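Local coordinates for protein carbonic anhydrase (Neosartorya fumigata, PDB 7COI) that probably catalyses the reversible hydration of carbon dioxide to hydrogencarbonate and a proton, as a zinc-dependent beta-class carbonic anhydrase, at residues I114-C119 and H169-G174; R141-V146 and P195-L200. One frame throughout, in Å; residues are numbered along the deposited sequence.

Contact 1: residues I114-C119 and H169-G174; sequences ILWIGC and HVVICG. With ZN (zinc ion), chain F.
Leu-115 and Ile-117 alternate bonds with the backbone of 169-174, joining two neighbouring parallel strands at the heart of the beta-carbonic anhydrase sheet. Leu-115 N donates to His-169 O at 2.9 Å and Ile-117 N to Val-171 O at 2.8 Å. In return, Val-171 N reaches Leu-115 O and Cys-173 N reaches Ile-117 O. All four bonds are nearly straight. The segment axes pass 4.8 Å apart and are inclined to each other by 17°.

On one face of the sheet the contact is carried by Trp-116. Its CG is anti to the backbone N (chi1 176°), and the indole swings over the neighbouring strand. Cys-173 CB sits over the six-membered ring, offset toward the rim, 3.3 Å from Trp-116 CZ2. This is a CH-pi contact. Cys-173 SG meets the same ring obliquely, 4.3 Å from its centroid. Val-171 CG1 touches Trp-116 at CE3 and CZ3, while its other methyl, CG2, meets Ile-114 CG2 at 4.0 Å. On the other face Leu-115 and Val-170 lie side by side and point the same way, with Leu-115 CD2 3.9 Å from Val-170 CG1.

Further out, helix 152-164 packs on Leu-115 and Ile-117, and strand 251-257 on Val-171 and Cys-173. Phe-81 of the second subunit packs on Val-171, and His-169 ND1 is hydrogen-bonded to His-253 NE2.

At the C-terminal end of the pair the strands part and a water bridges them. It accepts from Cys-119 N and donates to Cys-173 O. Cys-119 shares the zinc ion with His-175 and Cys-178. Its sulfur, SG, is anti to the backbone N (chi1 -172°) and binds the zinc ion at 2.3 Å.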
# COMPACT_ATOMS: atom_id res chain seq x y z
N ILE A 114 5.47 6.39 25.05
CA ILE A 114 4.88 5.10 24.61
C ILE A 114 4.28 5.29 23.21
O ILE A 114 3.49 6.26 23.02
CB ILE A 114 3.83 4.57 25.60
CG1 ILE A 114 4.44 4.35 27.01
CG2 ILE A 114 3.20 3.29 25.05
CD1 ILE A 114 3.45 4.04 28.08
N LEU A 115 4.64 4.39 22.30
CA LEU A 115 3.89 4.13 21.05
C LEU A 115 3.06 2.88 21.30
O LEU A 115 3.63 1.83 21.63
CB LEU A 115 4.83 3.95 19.84
CG LEU A 115 4.17 3.31 18.60
CD1 LEU A 115 3.03 4.19 18.08
CD2 LEU A 115 5.18 3.09 17.50
N TRP A 116 1.74 2.99 21.09
CA TRP A 116 0.80 1.86 21.20
C TRP A 116 0.33 1.49 19.80
O TRP A 116 -0.14 2.38 19.09
CB TRP A 116 -0.39 2.30 22.05
CG TRP A 116 -1.50 1.32 22.20
CD1 TRP A 116 -2.55 1.12 21.35
CD2 TRP A 116 -1.71 0.46 23.32
NE1 TRP A 116 -3.41 0.20 21.88
CE2 TRP A 116 -2.93 -0.22 23.10
CE3 TRP A 116 -1.02 0.23 24.51
CZ2 TRP A 116 -3.46 -1.11 24.00
CZ3 TRP A 116 -1.54 -0.69 25.40
CH2 TRP A 116 -2.74 -1.33 25.15
N ILE A 117 0.50 0.24 19.43
CA ILE A 117 -0.09 -0.34 18.20
C ILE A 117 -1.10 -1.37 18.68
O ILE A 117 -0.71 -2.39 19.31
CB ILE A 117 0.96 -0.93 17.24
CG1 ILE A 117 2.01 0.12 16.85
CG2 ILE A 117 0.24 -1.52 16.05
CD1 ILE A 117 3.24 -0.41 16.18
N GLY A 118 -2.38 -1.08 18.48
CA GLY A 118 -3.44 -1.99 18.88
C GLY A 118 -4.55 -2.12 17.85
O GLY A 118 -4.45 -1.60 16.72
N CYS A 119 -5.59 -2.83 18.24
CA CYS A 119 -6.74 -3.09 17.36
C CYS A 119 -7.69 -1.89 17.40
O CYS A 119 -7.82 -1.25 18.47
CB CYS A 119 -7.44 -4.40 17.72
SG CYS A 119 -8.64 -4.78 16.48
N HIS A 169 9.25 3.20 24.58
CA HIS A 169 8.55 1.90 24.56
C HIS A 169 7.67 1.83 23.32
O HIS A 169 6.97 2.83 23.04
CB HIS A 169 7.67 1.72 25.79
CG HIS A 169 8.43 1.82 27.06
ND1 HIS A 169 9.11 0.73 27.57
CD2 HIS A 169 8.66 2.87 27.90
CE1 HIS A 169 9.70 1.09 28.69
NE2 HIS A 169 9.46 2.41 28.91
N VAL A 170 7.72 0.70 22.63
CA VAL A 170 6.70 0.33 21.60
C VAL A 170 5.93 -0.86 22.13
O VAL A 170 6.55 -1.89 22.43
CB VAL A 170 7.30 0.06 20.21
CG1 VAL A 170 6.16 -0.22 19.21
CG2 VAL A 170 8.16 1.23 19.75
N VAL A 171 4.61 -0.74 22.22
CA VAL A 171 3.73 -1.80 22.71
C VAL A 171 2.86 -2.25 21.54
O VAL A 171 2.22 -1.39 20.93
CB VAL A 171 2.87 -1.27 23.87
CG1 VAL A 171 1.89 -2.32 24.34
CG2 VAL A 171 3.72 -0.72 25.01
N ILE A 172 2.84 -3.53 21.25
CA ILE A 172 1.83 -4.14 20.37
C ILE A 172 0.88 -4.85 21.29
O ILE A 172 1.30 -5.76 22.03
CB ILE A 172 2.43 -5.05 19.28
CG1 ILE A 172 3.41 -4.29 18.39
CG2 ILE A 172 1.31 -5.68 18.47
CD1 ILE A 172 4.08 -5.17 17.35
N CYS A 173 -0.39 -4.47 21.22
CA CYS A 173 -1.45 -5.03 22.07
C CYS A 173 -2.48 -5.70 21.18
O CYS A 173 -3.17 -5.01 20.43
CB CYS A 173 -2.06 -3.94 22.95
SG CYS A 173 -3.28 -4.61 24.10
N GLY A 174 -2.55 -7.03 21.28
CA GLY A 174 -3.68 -7.82 20.75
C GLY A 174 -4.76 -7.96 21.80
O GLY A 174 -4.61 -7.43 22.92
ZN ZN F . -9.47 -6.85 17.19
O HOH W 1 -5.78 -4.25 20.73

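Contact 2: residues R141-V146 and P195-L200; sequences RNIANV and PWLIPL
Trp-196 CG is anti to its backbone N (chi1 -180°), and this carries the indole out from the helix to Ile-143 and Asn-142. Asn-142 CG lies between its own backbone N and carbonyl carbon (chi1 69°), which turns the amide toward the rim of that ring. Trp-196 NE1 donates to Ile-143 O at 2.8 Å. The bond is almost straight, at 177°, and the oxygen lies in the ring plane. Asn-142 ND2 is also at the ring edge, 3.4 Å from Trp-196 CZ2. The amide stands steeply to the indole.

The same amide grips the turn from within. Asn-142 OD1 accepts from Val-146 N at 3.2 Å, and Asn-142 ND2 donates to Val-146 O at 3.0 Å. The main chain of Val-146 is thus held by both ends of one side chain. The contact joins the loop after strand 137-142 of the beta-carbonic anhydrase sheet to helix 193-206.

Apolar groups fill in beside the indole. Val-146 CG1 touches Pro-199 at CG, 3.8 Å away. Leu-200 CD1 touches two residues of the loop, Ala-144 CB at 3.9 Å and Val-146 CG2 at 4.0 Å. Ala-144 also packs on the zinc ligand Cys-178. From the second subunit, Ser-153 packs on Asn-142 and Ala-156 on Trp-196. The ring of His-148 meets the indole, and His-148 NE2 is hydrogen-bonded to Trp-196 O.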
# COMPACT_ATOMS: atom_id res chain seq x y z
N ARG A 141 -4.01 2.35 15.60
CA ARG A 141 -5.01 1.26 15.75
C ARG A 141 -5.52 0.89 14.36
O ARG A 141 -5.85 1.81 13.57
CB ARG A 141 -6.14 1.69 16.69
CG ARG A 141 -5.69 1.70 18.14
CD ARG A 141 -6.67 2.39 19.03
NE ARG A 141 -7.90 1.64 19.22
CZ ARG A 141 -8.95 2.09 19.89
NH1 ARG A 141 -8.96 3.31 20.40
NH2 ARG A 141 -10.00 1.32 20.03
N ASN A 142 -5.51 -0.39 14.05
CA ASN A 142 -5.89 -0.93 12.73
C ASN A 142 -6.62 -2.25 12.98
O ASN A 142 -6.74 -2.68 14.17
CB ASN A 142 -4.69 -1.00 11.77
CG ASN A 142 -3.68 -2.06 12.17
OD1 ASN A 142 -4.02 -2.96 12.94
ND2 ASN A 142 -2.45 -1.95 11.67
N ILE A 143 -7.07 -2.90 11.92
CA ILE A 143 -7.77 -4.21 12.07
C ILE A 143 -6.79 -5.28 12.57
O ILE A 143 -5.82 -5.63 11.84
CB ILE A 143 -8.48 -4.64 10.79
CG1 ILE A 143 -9.57 -3.65 10.38
CG2 ILE A 143 -9.05 -6.05 10.99
CD1 ILE A 143 -10.65 -3.39 11.42
N ALA A 144 -7.02 -5.77 13.78
CA ALA A 144 -6.27 -6.88 14.42
C ALA A 144 -4.80 -6.53 14.63
O ALA A 144 -3.98 -7.46 14.73
CB ALA A 144 -6.38 -8.12 13.57
N ASN A 145 -4.47 -5.25 14.81
CA ASN A 145 -3.11 -4.83 15.25
C ASN A 145 -2.09 -5.57 14.36
O ASN A 145 -1.05 -6.02 14.88
CB ASN A 145 -2.91 -5.04 16.77
CG ASN A 145 -3.29 -6.40 17.34
OD1 ASN A 145 -4.43 -6.63 17.68
ND2 ASN A 145 -2.31 -7.30 17.48
N VAL A 146 -2.30 -5.60 13.04
CA VAL A 146 -1.42 -6.33 12.08
C VAL A 146 -0.31 -5.39 11.62
O VAL A 146 -0.59 -4.24 11.26
CB VAL A 146 -2.22 -6.89 10.89
CG1 VAL A 146 -1.33 -7.51 9.83
CG2 VAL A 146 -3.23 -7.90 11.37
N PRO A 195 -6.85 -9.21 1.62
CA PRO A 195 -5.42 -8.92 1.60
C PRO A 195 -4.91 -8.45 2.96
O PRO A 195 -3.76 -8.78 3.33
CB PRO A 195 -5.23 -7.89 0.47
CG PRO A 195 -6.63 -7.33 0.23
CD PRO A 195 -7.59 -8.45 0.60
N TRP A 196 -5.70 -7.65 3.65
CA TRP A 196 -5.31 -7.10 4.96
C TRP A 196 -4.99 -8.26 5.93
O TRP A 196 -4.01 -8.16 6.71
CB TRP A 196 -6.38 -6.17 5.54
CG TRP A 196 -5.90 -5.66 6.86
CD1 TRP A 196 -6.24 -6.10 8.11
CD2 TRP A 196 -4.89 -4.65 7.04
NE1 TRP A 196 -5.53 -5.42 9.04
CE2 TRP A 196 -4.66 -4.57 8.43
CE3 TRP A 196 -4.14 -3.86 6.17
CZ2 TRP A 196 -3.75 -3.66 8.98
CZ3 TRP A 196 -3.21 -2.99 6.71
CH2 TRP A 196 -3.03 -2.90 8.09
N LEU A 197 -5.79 -9.32 5.88
CA LEU A 197 -5.71 -10.43 6.86
C LEU A 197 -4.69 -11.48 6.45
O LEU A 197 -4.48 -12.41 7.24
CB LEU A 197 -7.10 -11.05 7.03
CG LEU A 197 -8.11 -10.11 7.70
CD1 LEU A 197 -9.49 -10.73 7.68
CD2 LEU A 197 -7.69 -9.72 9.10
N ILE A 198 -4.02 -11.34 5.32
CA ILE A 198 -3.09 -12.41 4.83
C ILE A 198 -2.08 -12.78 5.92
O ILE A 198 -1.81 -13.98 6.08
CB ILE A 198 -2.41 -12.01 3.51
CG1 ILE A 198 -3.36 -12.13 2.34
CG2 ILE A 198 -1.16 -12.85 3.30
CD1 ILE A 198 -2.85 -11.44 1.07
N PRO A 199 -1.43 -11.84 6.65
CA PRO A 199 -0.44 -12.22 7.66
C PRO A 199 -0.96 -13.18 8.74
O PRO A 199 -0.21 -14.04 9.19
CB PRO A 199 -0.01 -10.88 8.27
CG PRO A 199 -0.18 -9.89 7.12
CD PRO A 199 -1.46 -10.37 6.47
N LEU A 200 -2.23 -13.01 9.10
CA LEU A 200 -2.91 -13.88 10.07
C LEU A 200 -3.12 -15.26 9.44
O LEU A 200 -2.89 -16.25 10.14
CB LEU A 200 -4.21 -13.24 10.51
CG LEU A 200 -4.06 -12.06 11.46
CD1 LEU A 200 -5.36 -11.29 11.56
CD2 LEU A 200 -3.66 -12.56 12.84

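From the N terminus, 114-119 comes first, then 141-146, 169-174 and 195-200. Contact 1 closes the chain between 114-119 and 169-174, a loop that includes strand 137-142 and helix 152-164. Contact 2 opens inside that loop and closes beyond it, at helix 193-206, so the two cross. Strands 137-142 and 114-119 are sheet neighbours, and Asn-142 N probably bonds to Gly-118 O. Cys-119 O likewise pairs with Arg-141 NE. Cys-119 SG packs against Ala-144 N, which places the loop of contact 2 beside the zinc site reached by contact 1. Together they tie the central strands to helix 193-206, and both touch the second subunit.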